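Local atomic coordinates of WbbM protein (Klebsiella pneumoniae, PDB entry 6U4B), a protein that probably acts as a bifunctional, trimeric glycosyltransferase that polymerises O-antigen sugar chains. Residues I187-V190 with E191-P195; D235-E238 with D239-M243. All coordinates share one frame; numbering follows the deposited sequence.

Contacts 1 and 2 sit at the C-terminal ends of two helices, 180-193 and 220-240, in the region matching the DUF4422 family, with their centres about 14 Å apart. They meet directly: Ile189 CD1 of contact 1 packs 3.5 Å from Leu237 N and 4.0 Å from Ala240 CB of contact 2, so a methyl group of one helix rests on the backbone near the end of the other. The surroundings differ. No other chain touches contact 1, whereas contact 2 lies against a second subunit of the trimer. Both are remote from the magnesium bound by Asp406, Asp408 and His560 in the family 8 glycosyltransferase region.

Contact 1: I187-V190 with E191-P195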
ATOM      1  N   ILE A 187     -45.031   4.831 -34.301  1.00 43.49           N
ATOM      2  CA  ILE A 187     -46.229   4.464 -35.054  1.00 49.83           C
ATOM      3  C   ILE A 187     -45.870   3.537 -36.209  1.00 49.61           C
ATOM      4  O   ILE A 187     -46.552   2.533 -36.452  1.00 48.31           O
ATOM      5  CB  ILE A 187     -46.962   5.728 -35.546  1.00 56.59           C
ATOM      6  CG1 ILE A 187     -47.582   6.476 -34.368  1.00 59.98           C
ATOM      7  CG2 ILE A 187     -48.030   5.373 -36.575  1.00 61.58           C
ATOM      8  CD1 ILE A 187     -48.509   5.623 -33.526  1.00 62.74           C
ATOM      9  N   ALA A 188     -44.792   3.851 -36.932  1.00 50.88           N
ATOM     10  CA  ALA A 188     -44.380   3.009 -38.049  1.00 52.51           C
ATOM     11  C   ALA A 188     -44.033   1.600 -37.590  1.00 50.83           C
ATOM     12  O   ALA A 188     -44.277   0.632 -38.318  1.00 53.95           O
ATOM     13  CB  ALA A 188     -43.191   3.642 -38.775  1.00 52.37           C
ATOM     14  N   ILE A 189     -43.480   1.464 -36.384  1.00 44.59           N
ATOM     15  CA  ILE A 189     -43.107   0.146 -35.884  1.00 49.56           C
ATOM     16  C   ILE A 189     -44.345  -0.683 -35.568  1.00 47.02           C
ATOM     17  O   ILE A 189     -44.406  -1.876 -35.891  1.00 51.05           O
ATOM     18  CB  ILE A 189     -42.186   0.294 -34.659  1.00 48.26           C
ATOM     19  CG1 ILE A 189     -40.860   0.927 -35.079  1.00 46.28           C
ATOM     20  CG2 ILE A 189     -41.956  -1.052 -33.990  1.00 46.77           C
ATOM     21  CD1 ILE A 189     -39.985   1.316 -33.922  1.00 48.46           C
ATOM     22  N   VAL A 190     -45.350  -0.072 -34.935  1.00 47.25           N
ATOM     23  CA  VAL A 190     -46.604  -0.776 -34.680  1.00 50.39           C
ATOM     24  C   VAL A 190     -47.240  -1.214 -35.991  1.00 54.61           C
ATOM     25  O   VAL A 190     -47.764  -2.328 -36.101  1.00 56.91           O
ATOM     26  CB  VAL A 190     -47.559   0.110 -33.862  1.00 55.07           C
ATOM     27  CG1 VAL A 190     -48.822  -0.666 -33.500  1.00 53.14           C
ATOM     28  CG2 VAL A 190     -46.869   0.633 -32.614  1.00 52.70           C
ATOM     29  N   GLU A 191     -47.196  -0.347 -37.006  1.00 55.94           N
ATOM     30  CA  GLU A 191     -47.766  -0.687 -38.306  1.00 65.98           C
ATOM     31  C   GLU A 191     -47.052  -1.879 -38.932  1.00 66.53           C
ATOM     32  O   GLU A 191     -47.699  -2.800 -39.444  1.00 67.76           O
ATOM     33  CB  GLU A 191     -47.702   0.522 -39.240  1.00 68.85           C
ATOM     34  CG  GLU A 191     -48.591   1.685 -38.836  1.00 68.44           C
ATOM     35  CD  GLU A 191     -50.014   1.515 -39.314  1.00 75.26           C
ATOM     36  OE1 GLU A 191     -50.330   0.443 -39.873  1.00 81.31           O
ATOM     37  OE2 GLU A 191     -50.816   2.454 -39.139  1.00 78.65           O
ATOM     38  N   LYS A 192     -45.719  -1.881 -38.899  1.00 65.33           N
ATOM     39  CA  LYS A 192     -44.964  -2.971 -39.510  1.00 67.58           C
ATOM     40  C   LYS A 192     -45.106  -4.262 -38.714  1.00 63.89           C
ATOM     41  O   LYS A 192     -45.417  -5.317 -39.275  1.00 64.98           O
ATOM     42  CB  LYS A 192     -43.491  -2.589 -39.638  1.00 73.39           C
ATOM     43  CG  LYS A 192     -42.605  -3.749 -40.065  1.00 84.02           C
ATOM     44  CD  LYS A 192     -41.130  -3.462 -39.840  1.00 90.53           C
ATOM     45  CE  LYS A 192     -40.611  -2.404 -40.798  1.00 97.45           C
ATOM     46  NZ  LYS A 192     -39.145  -2.190 -40.623  1.00100.59           N
ATOM     47  N   LEU A 193     -44.879  -4.198 -37.402  1.00 60.26           N
ATOM     48  CA  LEU A 193     -44.895  -5.403 -36.581  1.00 60.16           C
ATOM     49  C   LEU A 193     -46.302  -5.933 -36.354  1.00 62.89           C
ATOM     50  O   LEU A 193     -46.492  -7.153 -36.290  1.00 65.82           O
ATOM     51  CB  LEU A 193     -44.211  -5.131 -35.237  1.00 53.99           C
ATOM     52  CG  LEU A 193     -42.713  -4.811 -35.314  1.00 55.24           C
ATOM     53  CD1 LEU A 193     -42.111  -4.705 -33.923  1.00 54.93           C
ATOM     54  CD2 LEU A 193     -41.987  -5.861 -36.143  1.00 58.70           C
ATOM     55  N   TYR A 194     -47.293  -5.047 -36.249  1.00 61.67           N
ATOM     56  CA  TYR A 194     -48.671  -5.430 -35.948  1.00 63.24           C
ATOM     57  C   TYR A 194     -49.608  -4.718 -36.917  1.00 63.24           C
ATOM     58  O   TYR A 194     -50.236  -3.709 -36.566  1.00 60.02           O
ATOM     59  CB  TYR A 194     -49.020  -5.110 -34.495  1.00 58.43           C
ATOM     60  CG  TYR A 194     -48.066  -5.719 -33.494  1.00 58.64           C
ATOM     61  CD1 TYR A 194     -48.184  -7.050 -33.117  1.00 61.94           C
ATOM     62  CD2 TYR A 194     -47.048  -4.964 -32.924  1.00 57.57           C
ATOM     63  CE1 TYR A 194     -47.316  -7.613 -32.201  1.00 63.35           C
ATOM     64  CE2 TYR A 194     -46.174  -5.519 -32.005  1.00 57.89           C
ATOM     65  CZ  TYR A 194     -46.314  -6.843 -31.648  1.00 59.70           C
ATOM     66  OH  TYR A 194     -45.448  -7.400 -30.735  1.00 61.91           O
ATOM     67  N   PRO A 195     -49.725  -5.220 -38.149  1.00 63.30           N
ATOM     68  CA  PRO A 195     -50.609  -4.562 -39.127  1.00 63.15           C
ATOM     69  C   PRO A 195     -52.057  -4.461 -38.677  1.00 63.18           C
ATOM     70  O   PRO A 195     -52.766  -3.543 -39.111  1.00 65.84           O
ATOM     71  CB  PRO A 195     -50.470  -5.450 -40.372  1.00 65.83           C
ATOM     72  CG  PRO A 195     -49.149  -6.125 -40.214  1.00 66.55           C
ATOM     73  CD  PRO A 195     -48.980  -6.346 -38.738  1.00 66.51           C
TER
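Ile189 and Leu193, one helical turn apart, lie side by side and point the same way, with Ile189 CG2 3.7 Å from Leu193 CD1. The Ile189 torsion explains this: with CG1 beside the backbone N (chi1 -66°), CG2 is left anti to that N, on the side of Leu193. Leu193 CG in turn passes 3.4 Å from Ile189 O, the carbonyl that accepts Leu193 N at 2.8 Å in a nearly straight bond (169°). Glu191 behaves differently: its first torsion lays CG 3.2 Å from Ile187 O, and a bend at the next bond turns the carboxylate away. The last turn closes with Tyr194 N bound to Val190 O at 2.8 Å. Tyr194 is the first residue to leave helical backbone angles, yet its CB still lies 3.4 Å from that oxygen. Beyond the contact, Tyr194 OH bonds to Ser232 OG and its ring meets Trp229 at about 45°, while Val190 packs against Ile201, Ile233 and Leu261. The four carbonyls from Ile187 to Val190 thus accept the N-H groups of Glu191 to Tyr194, so those backbone groups are paired within the turn, while Val190 and the Tyr194 ring face helix 220-240.

Contact 2: D235-E238 with D239-M243; sequences DNLE and DAISM
Leu237 and Ile241 supply the apolar part of this contact, their side chains crossing obliquely instead of running alongside each other. Two approaches define the crossing: Leu237 CD1 to Ile241 CG2 at 3.8 Å, and Leu237 CG to Ile241 CD1 at 4.0 Å. Ile241 has chi1 at 64°, which sets CG1 between the backbone N and the carbonyl carbon and brings it 3.3 Å from Leu237 O, although its backbone is already extended. The same oxygen takes two N-H groups. Ala240 N bonds to Leu237 O at 3.0 Å from well above the carbonyl plane, 70° out of it, and Ile241 N adds a weak bond at 3.2 Å. One residue earlier, Asp239 N makes a weak bond of 3.1 Å to Asn236 O, whereas Asp235 O lies 3.8 Å from that nitrogen. Asp239 and Ala240 thus bond three residues back, while Ile241 still reaches four back, weakly.

The acidic neighbours diverge. Glu238 extends beyond CG to a carboxylate whose OE1 is hydrogen-bonded to Tyr79 OH and forms a salt bridge with Lys75 NZ, and its OE2 stays 6.2 Å from Asp239 OD1, which should limit the like-charge repulsion. Leu237 also packs on Ile254 and Ile257 of helix 253-272, and Glu238 and Asp239 touch Phe543 and Ala544 of the second subunit. Bonds between residues three apart, one donated from well above the carbonyl plane, followed by an extended residue, are consistent with a fraying helix C-terminus with some 3-10 character, here where helix 220-240 gives way to a segment lying against the neighbouring subunit.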
ATOM      1  N   ASP A 235     -38.363  -2.095 -27.955  1.00 34.01           N
ATOM      2  CA  ASP A 235     -37.073  -2.621 -28.393  1.00 41.64           C
ATOM      3  C   ASP A 235     -36.713  -2.098 -29.779  1.00 45.04           C
ATOM      4  O   ASP A 235     -35.597  -1.615 -30.004  1.00 38.77           O
ATOM      5  CB  ASP A 235     -37.087  -4.150 -28.399  1.00 45.64           C
ATOM      6  CG  ASP A 235     -37.105  -4.745 -27.009  1.00 51.87           C
ATOM      7  OD1 ASP A 235     -37.652  -5.857 -26.852  1.00 54.29           O
ATOM      8  OD2 ASP A 235     -36.589  -4.097 -26.073  1.00 54.62           O
ATOM      9  N   ASN A 236     -37.651  -2.190 -30.724  1.00 43.97           N
ATOM     10  CA  ASN A 236     -37.397  -1.667 -32.060  1.00 43.25           C
ATOM     11  C   ASN A 236     -37.299  -0.149 -32.055  1.00 41.06           C
ATOM     12  O   ASN A 236     -36.558   0.424 -32.863  1.00 43.03           O
ATOM     13  CB  ASN A 236     -38.490  -2.125 -33.027  1.00 47.20           C
ATOM     14  CG  ASN A 236     -38.381  -3.597 -33.381  1.00 53.04           C
ATOM     15  OD1 ASN A 236     -38.039  -4.426 -32.539  1.00 57.86           O
ATOM     16  ND2 ASN A 236     -38.663  -3.927 -34.636  1.00 55.28           N
ATOM     17  N   LEU A 237     -38.029   0.516 -31.155  1.00 34.91           N
ATOM     18  CA  LEU A 237     -37.977   1.972 -31.092  1.00 36.23           C
ATOM     19  C   LEU A 237     -36.574   2.461 -30.757  1.00 41.43           C
ATOM     20  O   LEU A 237     -36.138   3.508 -31.254  1.00 42.40           O
ATOM     21  CB  LEU A 237     -38.984   2.489 -30.067  1.00 36.47           C
ATOM     22  CG  LEU A 237     -39.120   4.011 -30.002  1.00 38.43           C
ATOM     23  CD1 LEU A 237     -39.601   4.559 -31.339  1.00 40.29           C
ATOM     24  CD2 LEU A 237     -40.055   4.425 -28.876  1.00 35.32           C
ATOM     25  N   GLU A 238     -35.851   1.715 -29.916  1.00 37.14           N
ATOM     26  CA  GLU A 238     -34.489   2.105 -29.568  1.00 44.14           C
ATOM     27  C   GLU A 238     -33.586   2.156 -30.795  1.00 45.81           C
ATOM     28  O   GLU A 238     -32.662   2.975 -30.852  1.00 42.03           O
ATOM     29  CB  GLU A 238     -33.908   1.141 -28.533  1.00 42.15           C
ATOM     30  CG  GLU A 238     -34.629   1.130 -27.197  1.00 42.16           C
ATOM     31  CD  GLU A 238     -33.770   0.552 -26.086  1.00 44.59           C
ATOM     32  OE1 GLU A 238     -34.204   0.578 -24.917  1.00 47.02           O
ATOM     33  OE2 GLU A 238     -32.654   0.075 -26.383  1.00 46.29           O
ATOM     34  N   ASP A 239     -33.834   1.294 -31.783  1.00 45.88           N
ATOM     35  CA  ASP A 239     -33.030   1.291 -32.999  1.00 44.20           C
ATOM     36  C   ASP A 239     -33.455   2.366 -33.989  1.00 45.74           C
ATOM     37  O   ASP A 239     -32.669   2.713 -34.877  1.00 45.30           O
ATOM     38  CB  ASP A 239     -33.106  -0.078 -33.682  1.00 48.42           C
ATOM     39  CG  ASP A 239     -32.419  -1.171 -32.883  1.00 59.03           C
ATOM     40  OD1 ASP A 239     -31.321  -0.919 -32.346  1.00 60.58           O
ATOM     41  OD2 ASP A 239     -32.978  -2.283 -32.794  1.00 63.12           O
ATOM     42  N   ALA A 240     -34.669   2.904 -33.851  1.00 43.00           N
ATOM     43  CA  ALA A 240     -35.251   3.772 -34.864  1.00 46.86           C
ATOM     44  C   ALA A 240     -35.131   5.256 -34.546  1.00 48.80           C
ATOM     45  O   ALA A 240     -35.353   6.080 -35.441  1.00 48.25           O
ATOM     46  CB  ALA A 240     -36.731   3.423 -35.071  1.00 42.18           C
ATOM     47  N   ILE A 241     -34.798   5.627 -33.307  1.00 47.07           N
ATOM     48  CA  ILE A 241     -34.699   7.029 -32.931  1.00 45.06           C
ATOM     49  C   ILE A 241     -33.320   7.306 -32.352  1.00 42.57           C
ATOM     50  O   ILE A 241     -32.600   6.402 -31.922  1.00 43.96           O
ATOM     51  CB  ILE A 241     -35.788   7.459 -31.921  1.00 47.74           C
ATOM     52  CG1 ILE A 241     -35.626   6.718 -30.595  1.00 45.39           C
ATOM     53  CG2 ILE A 241     -37.176   7.244 -32.501  1.00 44.16           C
ATOM     54  CD1 ILE A 241     -36.623   7.155 -29.538  1.00 48.12           C
ATOM     55  N   SER A 242     -32.965   8.589 -32.348  1.00 43.25           N
ATOM     56  CA  SER A 242     -31.738   9.058 -31.720  1.00 49.84           C
ATOM     57  C   SER A 242     -32.006  10.431 -31.130  1.00 48.07           C
ATOM     58  O   SER A 242     -32.509  11.317 -31.825  1.00 48.30           O
ATOM     59  CB  SER A 242     -30.583   9.124 -32.725  1.00 52.37           C
ATOM     60  OG  SER A 242     -30.750  10.211 -33.617  1.00 57.38           O
ATOM     61  N   MET A 243     -31.673  10.597 -29.855  1.00 49.85           N
ATOM     62  CA  MET A 243     -31.890  11.872 -29.190  1.00 51.19           C
ATOM     63  C   MET A 243     -30.961  12.941 -29.754  1.00 56.42           C
ATOM     64  O   MET A 243     -29.882  12.648 -30.274  1.00 56.37           O
ATOM     65  CB  MET A 243     -31.669  11.726 -27.690  1.00 48.77           C
ATOM     66  CG  MET A 243     -32.549  10.680 -27.057  1.00 48.49           C
ATOM     67  SD  MET A 243     -32.163  10.452 -25.319  1.00 61.41           S
ATOM     68  CE  MET A 243     -33.732   9.852 -24.722  1.00 62.47           C
TER